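Local coordinates for protein tryptophan synthase alpha-subunit (Pyrococcus furiosus, PDB 1GEQ) that cleaves indoleglycerol phosphate to indole and glyceraldehyde 3-phosphate as the alpha subunit of tryptophan synthase, in the last step of tryptophan biosynthesis, at residues G14-Q19 against K230-T235; R185-C190 against G213-V218; V196-S201 against V207-E212. All coordinates share one frame; numbering follows the deposited sequence.

Interaction 1: G14-Q19 against K230-T235; sequences GDPDKQ and KGREAT
Where the first strand of the TIM barrel turns into helix 18-28, P16 and the N-cap residue D17 meet G231 and R232, in the connection between helices 221-230 and 235-246. The site illustrates how a helix cap can serve two partners at once. One carboxylate oxygen of D17, OD1, hydrogen-bonds to S20 OG, and the side chain also caps a backbone N in the first turn; the other oxygen turns outward to the arginine. D17 CG is placed between its own backbone N and carbonyl carbon, and this torsion (chi1 50°) leaves OD1 near S20 and OD2 near R232. In the salt bridge D17 OD2 stands over R232 NH1 at 2.5 Å, a distance so short that it is best read with caution. Both oxygens lie above the same guanidinium face, with the two planes inclined by 38°, so the carboxylate is tilted over the arginine instead of facing it edge-on. A bend at chi3 (68°) turns the R232 head group toward D17. With an alanine at this position R232 would probably lose its charge partner in this contact, and the first turn of helix 18-28 its side-chain cap.

R232 is exposed and also touches a neighbouring molecule in the crystal, so its exact pose may owe something to the lattice. Next to the ion pair, P16 makes the remaining contacts; it follows a cis peptide bond and also rests on F24 and I227. G231, with positive phi, takes the chain out of helix 221-230 and brings its backbone past the proline ring, G231 C lying 4.2 Å from P16 CG. The same ring carbon, P16 CG, reaches the aliphatic part of the arginine at R232 CG, 3.8 Å away.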
# COMPACT_ATOMS: atom_id res chain seq x y z
N GLY A 14 -1.01 9.59 -9.68
CA GLY A 14 -1.53 10.14 -10.93
C GLY A 14 -3.03 10.07 -11.11
O GLY A 14 -3.53 10.28 -12.22
N ASP A 15 -3.77 9.78 -10.04
CA ASP A 15 -5.23 9.68 -10.11
C ASP A 15 -5.87 10.83 -9.33
O ASP A 15 -5.90 10.79 -8.10
CB ASP A 15 -5.68 8.34 -9.53
CG ASP A 15 -7.20 8.18 -9.53
OD1 ASP A 15 -7.69 7.28 -8.82
OD2 ASP A 15 -7.89 8.92 -10.25
N PRO A 16 -6.42 11.84 -10.02
CA PRO A 16 -6.53 12.08 -11.47
C PRO A 16 -5.27 12.63 -12.14
O PRO A 16 -5.14 12.57 -13.36
CB PRO A 16 -7.69 13.07 -11.56
CG PRO A 16 -7.44 13.93 -10.37
CD PRO A 16 -7.16 12.89 -9.28
N ASP A 17 -4.36 13.19 -11.35
CA ASP A 17 -3.11 13.74 -11.87
C ASP A 17 -2.07 13.79 -10.75
O ASP A 17 -2.41 13.73 -9.58
CB ASP A 17 -3.35 15.13 -12.49
CG ASP A 17 -4.13 16.07 -11.59
OD1 ASP A 17 -3.57 16.52 -10.57
OD2 ASP A 17 -5.30 16.35 -11.90
N LYS A 18 -0.79 13.91 -11.12
CA LYS A 18 0.28 13.91 -10.13
C LYS A 18 0.19 15.01 -9.08
O LYS A 18 0.59 14.81 -7.93
CB LYS A 18 1.65 13.97 -10.81
CG LYS A 18 1.98 15.29 -11.48
CD LYS A 18 3.42 15.29 -12.00
CE LYS A 18 3.81 16.68 -12.47
NZ LYS A 18 5.21 16.71 -12.99
N GLN A 19 -0.34 16.17 -9.46
CA GLN A 19 -0.47 17.28 -8.52
C GLN A 19 -1.56 17.00 -7.49
O GLN A 19 -1.41 17.32 -6.31
CB GLN A 19 -0.77 18.58 -9.25
CG GLN A 19 -0.75 19.80 -8.35
CD GLN A 19 0.63 20.05 -7.75
OE1 GLN A 19 0.77 20.25 -6.54
NE2 GLN A 19 1.65 20.03 -8.60
N LYS A 230 -15.09 12.51 -7.11
CA LYS A 230 -14.87 13.95 -6.96
C LYS A 230 -13.65 14.48 -7.69
O LYS A 230 -13.47 15.70 -7.80
CB LYS A 230 -14.73 14.29 -5.47
CG LYS A 230 -15.91 13.88 -4.62
CD LYS A 230 -17.16 14.66 -4.96
CE LYS A 230 -18.28 14.36 -3.99
NZ LYS A 230 -19.45 15.25 -4.21
N GLY A 231 -12.80 13.59 -8.18
CA GLY A 231 -11.61 14.03 -8.88
C GLY A 231 -10.74 14.96 -8.06
O GLY A 231 -10.50 14.73 -6.87
N ARG A 232 -10.27 16.03 -8.70
CA ARG A 232 -9.41 17.01 -8.04
C ARG A 232 -10.00 17.64 -6.79
O ARG A 232 -9.28 18.14 -5.93
CB ARG A 232 -9.05 18.11 -9.04
CG ARG A 232 -8.53 17.57 -10.36
CD ARG A 232 -8.33 18.70 -11.34
NE ARG A 232 -7.23 19.56 -10.93
CZ ARG A 232 -6.03 19.56 -11.52
NH1 ARG A 232 -5.80 18.75 -12.54
NH2 ARG A 232 -5.08 20.37 -11.07
N GLU A 233 -11.32 17.59 -6.67
CA GLU A 233 -12.03 18.17 -5.52
C GLU A 233 -12.31 17.16 -4.40
O GLU A 233 -13.17 17.41 -3.54
CB GLU A 233 -13.36 18.75 -5.98
CG GLU A 233 -13.26 19.97 -6.88
CD GLU A 233 -12.82 21.21 -6.12
OE1 GLU A 233 -11.60 21.43 -5.99
OE2 GLU A 233 -13.70 21.95 -5.64
N ALA A 234 -11.60 16.05 -4.39
CA ALA A 234 -11.80 15.00 -3.39
C ALA A 234 -11.23 15.28 -2.00
O ALA A 234 -11.72 14.76 -1.00
CB ALA A 234 -11.24 13.68 -3.93
N THR A 235 -10.19 16.11 -1.96
CA THR A 235 -9.50 16.45 -0.71
C THR A 235 -10.33 16.50 0.57
O THR A 235 -10.12 15.71 1.49
CB THR A 235 -8.76 17.78 -0.86
OG1 THR A 235 -7.99 17.76 -2.06
CG2 THR A 235 -7.82 18.00 0.32

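Interaction 2: R185-C190 against G213-V218; sequences RAKRIC and GANGVV
A Schellman motif closes helix 203-211, and its C-prime residue, G213, receives the side chain of K187 from helix 177-189. Within the motif, A214 N bonds back to L209 O and G213 N to L210 O, while G213 takes positive phi. Glycine is called for here on two counts: a beta carbon would be jammed against the preceding carbonyl O, and it would also stand only about 3.1 Å from K187 CG. The contact is thus a worked example of a helix terminus shaped by a glycine and then gripped by a side chain from a neighbouring helix.

From helix 177-189, K187 NZ donates to G213 O at 2.7 Å. The donor lies in the carbonyl plane on a lone pair, with a C=O...N angle of 139°. This approach depends on a curled lysine: chi2, chi3 and chi4 are all bent in the same sense (chi4 -82°), and the chain wraps around the oxygen, bringing K187 CD to 3.4 Å and K187 CE to 3.5 Å from G213 O. A positive charge beside the C-terminal end of a helix is likely to be electrostatically favourable. N215 OD1 is near K187 NZ, at 3.8 Å, without being bonded to it. Its partner is V194 N, while N215 ND2 binds D4 OD2.

The contact thus ties together the parts around the start of strand 216-219, at the surface of the barrel. Helix 177-189 supplies the lysine, helix 203-211 ends at the glycine, and the chain then enters the strand, where G216 pairs through its backbone with V194 and V196 of strand 194-197 on one side, and V217 with S6 and I8 of strand 6-12 on the other.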
# COMPACT_ATOMS: atom_id res chain seq x y z
N ARG A 185 -4.23 -16.33 12.06
CA ARG A 185 -3.09 -17.18 11.73
C ARG A 185 -1.80 -16.36 11.65
O ARG A 185 -0.76 -16.76 12.18
CB ARG A 185 -3.34 -17.90 10.39
CG ARG A 185 -4.19 -19.16 10.52
CD ARG A 185 -4.89 -19.52 9.22
NE ARG A 185 -4.02 -19.41 8.06
CZ ARG A 185 -4.42 -18.97 6.87
NH1 ARG A 185 -5.68 -18.61 6.68
NH2 ARG A 185 -3.57 -18.90 5.87
N ALA A 186 -1.88 -15.21 10.99
CA ALA A 186 -0.70 -14.36 10.85
C ALA A 186 -0.12 -13.89 12.19
O ALA A 186 1.09 -13.93 12.38
CB ALA A 186 -1.03 -13.17 9.96
N LYS A 187 -0.98 -13.45 13.10
CA LYS A 187 -0.53 -12.96 14.40
C LYS A 187 0.12 -14.08 15.21
O LYS A 187 0.91 -13.82 16.11
CB LYS A 187 -1.70 -12.36 15.20
CG LYS A 187 -2.34 -11.12 14.56
CD LYS A 187 -1.28 -10.12 14.05
CE LYS A 187 -0.23 -9.80 15.10
NZ LYS A 187 -0.62 -8.78 16.10
N ARG A 188 -0.18 -15.32 14.86
CA ARG A 188 0.37 -16.48 15.56
C ARG A 188 1.75 -16.84 15.02
O ARG A 188 2.55 -17.50 15.69
CB ARG A 188 -0.56 -17.67 15.37
CG ARG A 188 -0.24 -18.85 16.26
CD ARG A 188 -1.05 -20.07 15.85
NE ARG A 188 -0.38 -20.82 14.80
CZ ARG A 188 -0.90 -21.08 13.60
NH1 ARG A 188 -2.11 -20.64 13.29
NH2 ARG A 188 -0.21 -21.79 12.72
N ILE A 189 2.03 -16.39 13.80
CA ILE A 189 3.28 -16.72 13.14
C ILE A 189 4.29 -15.60 12.95
O ILE A 189 5.48 -15.80 13.17
CB ILE A 189 2.99 -17.33 11.75
CG1 ILE A 189 2.19 -18.62 11.91
CG2 ILE A 189 4.29 -17.59 10.98
CD1 ILE A 189 1.71 -19.21 10.59
N CYS A 190 3.81 -14.44 12.51
CA CYS A 190 4.70 -13.33 12.20
C CYS A 190 5.33 -12.56 13.35
O CYS A 190 4.67 -12.23 14.32
CB CYS A 190 3.97 -12.33 11.31
SG CYS A 190 3.25 -13.08 9.85
N GLY A 213 -6.00 -7.82 16.56
CA GLY A 213 -4.55 -7.88 16.43
C GLY A 213 -3.84 -7.21 15.27
O GLY A 213 -2.62 -7.26 15.20
N ALA A 214 -4.57 -6.58 14.35
CA ALA A 214 -3.90 -5.92 13.23
C ALA A 214 -3.09 -4.72 13.76
O ALA A 214 -3.63 -3.88 14.46
CB ALA A 214 -4.93 -5.44 12.20
N ASN A 215 -1.81 -4.64 13.41
CA ASN A 215 -0.99 -3.53 13.86
C ASN A 215 -1.37 -2.28 13.08
O ASN A 215 -1.30 -1.16 13.59
CB ASN A 215 0.49 -3.83 13.64
CG ASN A 215 0.94 -5.10 14.35
OD1 ASN A 215 0.90 -6.19 13.78
ND2 ASN A 215 1.35 -4.97 15.61
N GLY A 216 -1.82 -2.48 11.84
CA GLY A 216 -2.21 -1.36 11.01
C GLY A 216 -3.34 -1.75 10.06
O GLY A 216 -3.45 -2.91 9.67
N VAL A 217 -4.17 -0.78 9.71
CA VAL A 217 -5.30 -1.02 8.81
C VAL A 217 -5.16 -0.12 7.58
O VAL A 217 -5.11 1.11 7.70
CB VAL A 217 -6.65 -0.73 9.52
CG1 VAL A 217 -7.82 -1.04 8.57
CG2 VAL A 217 -6.77 -1.59 10.78
N VAL A 218 -5.05 -0.73 6.41
CA VAL A 218 -4.93 0.03 5.17
C VAL A 218 -6.33 0.43 4.71
O VAL A 218 -7.29 -0.32 4.88
CB VAL A 218 -4.24 -0.82 4.07
CG1 VAL A 218 -4.29 -0.09 2.72
CG2 VAL A 218 -2.79 -1.09 4.45

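Interaction 3: V196-S201 against V207-E212; sequences VGFGVS and VSLLKE
L209 projects its two methyl branches from helix 203-211 into three side chains of the segment 196-201. L209 CD1 is shared: V200 CG2 approaches it to 3.6 Å and V196 CG2 to 3.9 Å. The V200 and L209 side chains run alongside one another in opposite directions. The second branch, L209 CD2, meets F198 CD1 at 3.8 Å, coming in at the edge of the phenyl ring near its plane. A face of that ring is occupied by V196, whose CB sits 3.7 Å above the ring centre, so V196 touches both the leucine and the aromatic group. With chi1 at -67°, L209 CG lies beside its own backbone N, and the extended chi2 carries CD1 forward to the valines.

A second shell holds this cluster in place. Helix 177-189 contributes L183 against V196, A179 against F198 and Y180 against L209, while I175 also touches F198. V196 is fixed through its backbone by G216 and V218, and G197 by L162. The strand, the turn after it and the returning helix form the beta-alpha half of a beta-alpha-beta unit, L209 packing onto the strand end and the turn; the TIM barrel is built from eight such beta-alpha repeats.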
# COMPACT_ATOMS: atom_id res chain seq x y z
N VAL A 196 -3.51 -4.87 7.38
CA VAL A 196 -4.53 -5.57 6.61
C VAL A 196 -5.26 -4.64 5.63
O VAL A 196 -5.53 -3.48 5.94
CB VAL A 196 -5.60 -6.20 7.53
CG1 VAL A 196 -4.95 -7.23 8.46
CG2 VAL A 196 -6.30 -5.10 8.35
N GLY A 197 -5.54 -5.18 4.44
CA GLY A 197 -6.27 -4.43 3.42
C GLY A 197 -7.41 -5.34 3.05
O GLY A 197 -7.33 -6.11 2.09
N PHE A 198 -8.47 -5.28 3.85
CA PHE A 198 -9.63 -6.14 3.65
C PHE A 198 -10.85 -5.43 3.09
O PHE A 198 -11.96 -5.97 3.15
CB PHE A 198 -10.00 -6.80 4.99
CG PHE A 198 -8.95 -7.76 5.53
CD1 PHE A 198 -8.99 -8.15 6.86
CD2 PHE A 198 -7.97 -8.31 4.70
CE1 PHE A 198 -8.09 -9.09 7.36
CE2 PHE A 198 -7.07 -9.24 5.19
CZ PHE A 198 -7.12 -9.64 6.53
N GLY A 199 -10.67 -4.21 2.58
CA GLY A 199 -11.79 -3.47 2.02
C GLY A 199 -12.63 -2.77 3.07
O GLY A 199 -13.86 -2.81 3.02
N VAL A 200 -11.96 -2.14 4.02
CA VAL A 200 -12.62 -1.42 5.09
C VAL A 200 -13.45 -0.26 4.53
O VAL A 200 -13.02 0.41 3.60
CB VAL A 200 -11.55 -0.87 6.08
CG1 VAL A 200 -12.14 0.21 6.96
CG2 VAL A 200 -11.00 -2.02 6.91
N SER A 201 -14.63 -0.04 5.09
CA SER A 201 -15.50 1.04 4.62
C SER A 201 -16.24 1.73 5.77
O SER A 201 -16.85 2.79 5.58
CB SER A 201 -16.53 0.51 3.60
OG SER A 201 -17.43 -0.40 4.20
N VAL A 207 -12.34 -0.81 14.14
CA VAL A 207 -12.36 -1.23 15.54
C VAL A 207 -12.18 -2.75 15.67
O VAL A 207 -11.37 -3.23 16.47
CB VAL A 207 -13.69 -0.81 16.22
CG1 VAL A 207 -13.74 -1.33 17.65
CG2 VAL A 207 -13.82 0.71 16.19
N SER A 208 -12.94 -3.49 14.88
CA SER A 208 -12.87 -4.95 14.90
C SER A 208 -11.49 -5.49 14.52
O SER A 208 -10.94 -6.36 15.21
CB SER A 208 -13.91 -5.53 13.94
OG SER A 208 -13.71 -6.92 13.78
N LEU A 209 -10.93 -4.96 13.44
CA LEU A 209 -9.62 -5.42 12.98
C LEU A 209 -8.50 -5.12 13.98
O LEU A 209 -7.63 -5.96 14.20
CB LEU A 209 -9.31 -4.84 11.61
CG LEU A 209 -10.27 -5.39 10.53
CD1 LEU A 209 -10.10 -4.61 9.23
CD2 LEU A 209 -9.99 -6.86 10.31
N LEU A 210 -8.52 -3.94 14.58
CA LEU A 210 -7.49 -3.61 15.56
C LEU A 210 -7.67 -4.52 16.78
O LEU A 210 -6.69 -5.02 17.32
CB LEU A 210 -7.59 -2.13 15.96
CG LEU A 210 -7.13 -1.15 14.87
CD1 LEU A 210 -7.27 0.29 15.37
CD2 LEU A 210 -5.68 -1.44 14.50
N LYS A 211 -8.91 -4.74 17.18
CA LYS A 211 -9.19 -5.59 18.33
C LYS A 211 -8.69 -7.01 18.10
O LYS A 211 -8.29 -7.70 19.05
CB LYS A 211 -10.70 -5.59 18.62
CG LYS A 211 -11.08 -6.25 19.94
CD LYS A 211 -12.53 -5.94 20.33
CE LYS A 211 -13.53 -6.42 19.28
NZ LYS A 211 -14.94 -6.23 19.73
N GLU A 212 -8.69 -7.45 16.85
CA GLU A 212 -8.23 -8.80 16.50
C GLU A 212 -6.72 -8.90 16.29
O GLU A 212 -6.23 -9.94 15.87
CB GLU A 212 -8.96 -9.30 15.25
CG GLU A 212 -10.42 -9.59 15.49
CD GLU A 212 -10.63 -10.75 16.44
OE1 GLU A 212 -11.56 -10.68 17.26
OE2 GLU A 212 -9.86 -11.73 16.35

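Overall arrangement
Interactions 2 and 3 are neighbours, their centres 10 Å apart, whereas interaction 1 lies 32 Å from interaction 2, centre to centre, on the opposite side of the chain's centre, and 26 Å from interaction 3. Along the chain they are nested: 196-201/207-212 inside 185-190/213-218, and both inside 14-19/230-235. Interactions 2 and 3 meet in the parallel sheet, where probable hydrogen bonds join V218 N to V196 O (2.8 Å) and V196 N to G216 O (3.0 Å), and V217 packs on V200 and L210. Local helix-strand units are thus combined with a surface contact joining early and late parts of the chain, in a barrel that strands 6-12 and 216-219 close.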